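Local structure of glutamyl-tRNA(Gln) amidotransferase subunit B, mitochondrial (Saccharomyces cerevisiae, 4N0H) at residues T35-S40 and N46-Y51. The protein is the GatB-type subunit of a mitochondrial amidotransferase and carries the GatB/GatE catalytic domain in an assembly with partner subunits. Sequence-based numbering, arbitrary orientation.
Sequences TNSATS and NHHTSY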
loop_
_atom_site.group_PDB
_atom_site.type_symbol
_atom_site.label_atom_id
_atom_site.label_comp_id
_atom_site.label_asym_id
_atom_site.label_seq_id
_atom_site.Cartn_x
_atom_site.Cartn_y
_atom_site.Cartn_z
ATOM N N THR B 35 15.945 11.614 -13.260
ATOM C CA THR B 35 17.297 12.122 -13.101
ATOM C C THR B 35 17.556 12.750 -11.735
ATOM O O THR B 35 16.762 13.550 -11.241
ATOM C CB THR B 35 17.624 13.150 -14.207
ATOM O OG1 THR B 35 17.505 12.516 -15.488
ATOM C CG2 THR B 35 19.036 13.710 -14.040
ATOM N N ASN B 36 18.674 12.365 -11.130
ATOM C CA ASN B 36 19.171 13.010 -9.925
ATOM C C ASN B 36 20.136 14.110 -10.351
ATOM O O ASN B 36 21.305 13.851 -10.609
ATOM C CB ASN B 36 19.872 11.978 -9.034
ATOM C CG ASN B 36 20.487 12.589 -7.786
ATOM O OD1 ASN B 36 20.195 13.729 -7.424
ATOM N ND2 ASN B 36 21.345 11.823 -7.117
ATOM N N SER B 37 19.636 15.342 -10.427
ATOM C CA SER B 37 20.393 16.435 -11.030
ATOM C C SER B 37 21.436 17.063 -10.109
ATOM O O SER B 37 21.187 17.294 -8.927
ATOM C CB SER B 37 19.451 17.519 -11.552
ATOM O OG SER B 37 20.180 18.561 -12.178
ATOM N N ALA B 38 22.602 17.354 -10.676
ATOM C CA ALA B 38 23.681 17.997 -9.938
ATOM C C ALA B 38 23.606 19.519 -10.064
ATOM O O ALA B 38 24.365 20.242 -9.421
ATOM C CB ALA B 38 25.037 17.486 -10.431
ATOM N N THR B 39 22.686 19.999 -10.898
ATOM C CA THR B 39 22.572 21.429 -11.174
ATOM C C THR B 39 21.200 21.982 -10.802
ATOM O O THR B 39 20.576 22.690 -11.592
ATOM C CB THR B 39 22.824 21.720 -12.665
ATOM O OG1 THR B 39 21.891 20.978 -13.460
ATOM C CG2 THR B 39 24.242 21.323 -13.057
ATOM N N SER B 40 20.744 21.674 -9.593
ATOM C CA SER B 40 19.374 21.983 -9.184
ATOM C C SER B 40 19.043 23.475 -9.190
ATOM O O SER B 40 17.893 23.860 -9.388
ATOM C CB SER B 40 19.088 21.396 -7.799
ATOM O OG SER B 40 19.795 22.110 -6.797
ATOM N N ASN B 46 10.395 21.287 -11.596
ATOM C CA ASN B 46 9.502 20.193 -11.955
ATOM C C ASN B 46 9.732 19.679 -13.366
ATOM O O ASN B 46 8.800 19.539 -14.162
ATOM C CB ASN B 46 8.052 20.612 -11.734
ATOM C CG ASN B 46 7.779 20.980 -10.285
ATOM O OD1 ASN B 46 8.035 20.186 -9.384
ATOM N ND2 ASN B 46 7.305 22.204 -10.051
ATOM N N HIS B 47 10.998 19.413 -13.655
ATOM C CA HIS B 47 11.442 18.983 -14.971
ATOM C C HIS B 47 12.010 17.569 -14.848
ATOM O O HIS B 47 11.764 16.704 -15.691
ATOM C CB HIS B 47 12.500 19.965 -15.471
ATOM C CG HIS B 47 13.145 19.578 -16.765
ATOM N ND1 HIS B 47 12.500 19.674 -17.979
ATOM C CD2 HIS B 47 14.394 19.128 -17.036
ATOM C CE1 HIS B 47 13.319 19.286 -18.941
ATOM N NE2 HIS B 47 14.473 18.946 -18.396
ATOM N N HIS B 48 12.750 17.339 -13.771
ATOM C CA HIS B 48 13.292 16.018 -13.471
ATOM C C HIS B 48 12.341 15.246 -12.560
ATOM O O HIS B 48 12.721 14.831 -11.459
ATOM C CB HIS B 48 14.660 16.149 -12.795
ATOM C CG HIS B 48 15.671 16.887 -13.612
ATOM N ND1 HIS B 48 16.093 16.448 -14.849
ATOM C CD2 HIS B 48 16.351 18.034 -13.369
ATOM C CE1 HIS B 48 16.990 17.290 -15.332
ATOM N NE2 HIS B 48 17.164 18.262 -14.451
ATOM N N THR B 49 11.110 15.046 -13.024
ATOM C CA THR B 49 10.075 14.432 -12.202
ATOM C C THR B 49 9.237 13.399 -12.954
ATOM O O THR B 49 8.547 13.720 -13.923
ATOM C CB THR B 49 9.116 15.502 -11.635
ATOM O OG1 THR B 49 8.618 16.304 -12.708
ATOM C CG2 THR B 49 9.827 16.399 -10.631
ATOM N N SER B 50 9.287 12.159 -12.485
ATOM C CA SER B 50 8.474 11.084 -13.043
ATOM C C SER B 50 7.034 11.167 -12.550
ATOM O O SER B 50 6.703 12.006 -11.710
ATOM C CB SER B 50 9.063 9.739 -12.627
ATOM O OG SER B 50 9.145 9.674 -11.209
ATOM N N TYR B 51 6.181 10.292 -13.078
ATOM C CA TYR B 51 4.830 10.146 -12.561
ATOM C C TYR B 51 4.882 9.860 -11.064
ATOM O O TYR B 51 4.089 10.402 -10.290
ATOM C CB TYR B 51 4.083 9.017 -13.283
ATOM C CG TYR B 51 3.921 9.211 -14.778
ATOM C CD1 TYR B 51 3.742 10.480 -15.329
ATOM C CD2 TYR B 51 3.947 8.123 -15.638
ATOM C CE1 TYR B 51 3.591 10.650 -16.701
ATOM C CE2 TYR B 51 3.803 8.279 -17.000
ATOM C CZ TYR B 51 3.624 9.539 -17.530
ATOM O OH TYR B 51 3.479 9.671 -18.891
#
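Thr35 and His48 bring the two irregular segments 35-40 and 46-51 together, their CA atoms 5.6 Å apart, and the imidazole of His48 reaches from there across to Ser37. His48 CG stands anti to its own carbonyl carbon (chi1 -59°), which brings the ring alongside Thr35 and Ser37. Near the backbone, His48 CB lies 3.7 Å from Thr35 O. Both residues approach from the same side of the ring plane: Thr35 CB comes to 3.7 Å from His48 ND1, with the CG2 methyl slightly farther off, and Ser37 CB within 3.6 Å of His48 CD2. These approaches are oblique to the ring and made by van der Waals contact. On the opposite side of the ring plane, His47 CD2 sits 3.6 Å above it, near the periphery. Both segments belong to the long loop between strand 14-23 and helix 65-78, at the surface of the GatB/GatE catalytic domain, where subunit F packs against it. Ser37 OG accepts a bond from Thr39 N (3.2 Å, 159° at the hydrogen), closing an ST turn, and is also hydrogen-bonded to Asp43, whose other carboxylate oxygen bonds Thr39 OG1. Subunit F takes up one polar atom each of His48 and Thr35: His48 ND1 is hydrogen-bonded to Ser132 OG of that chain, and Thr35 OG1 to its Gln124 NE2.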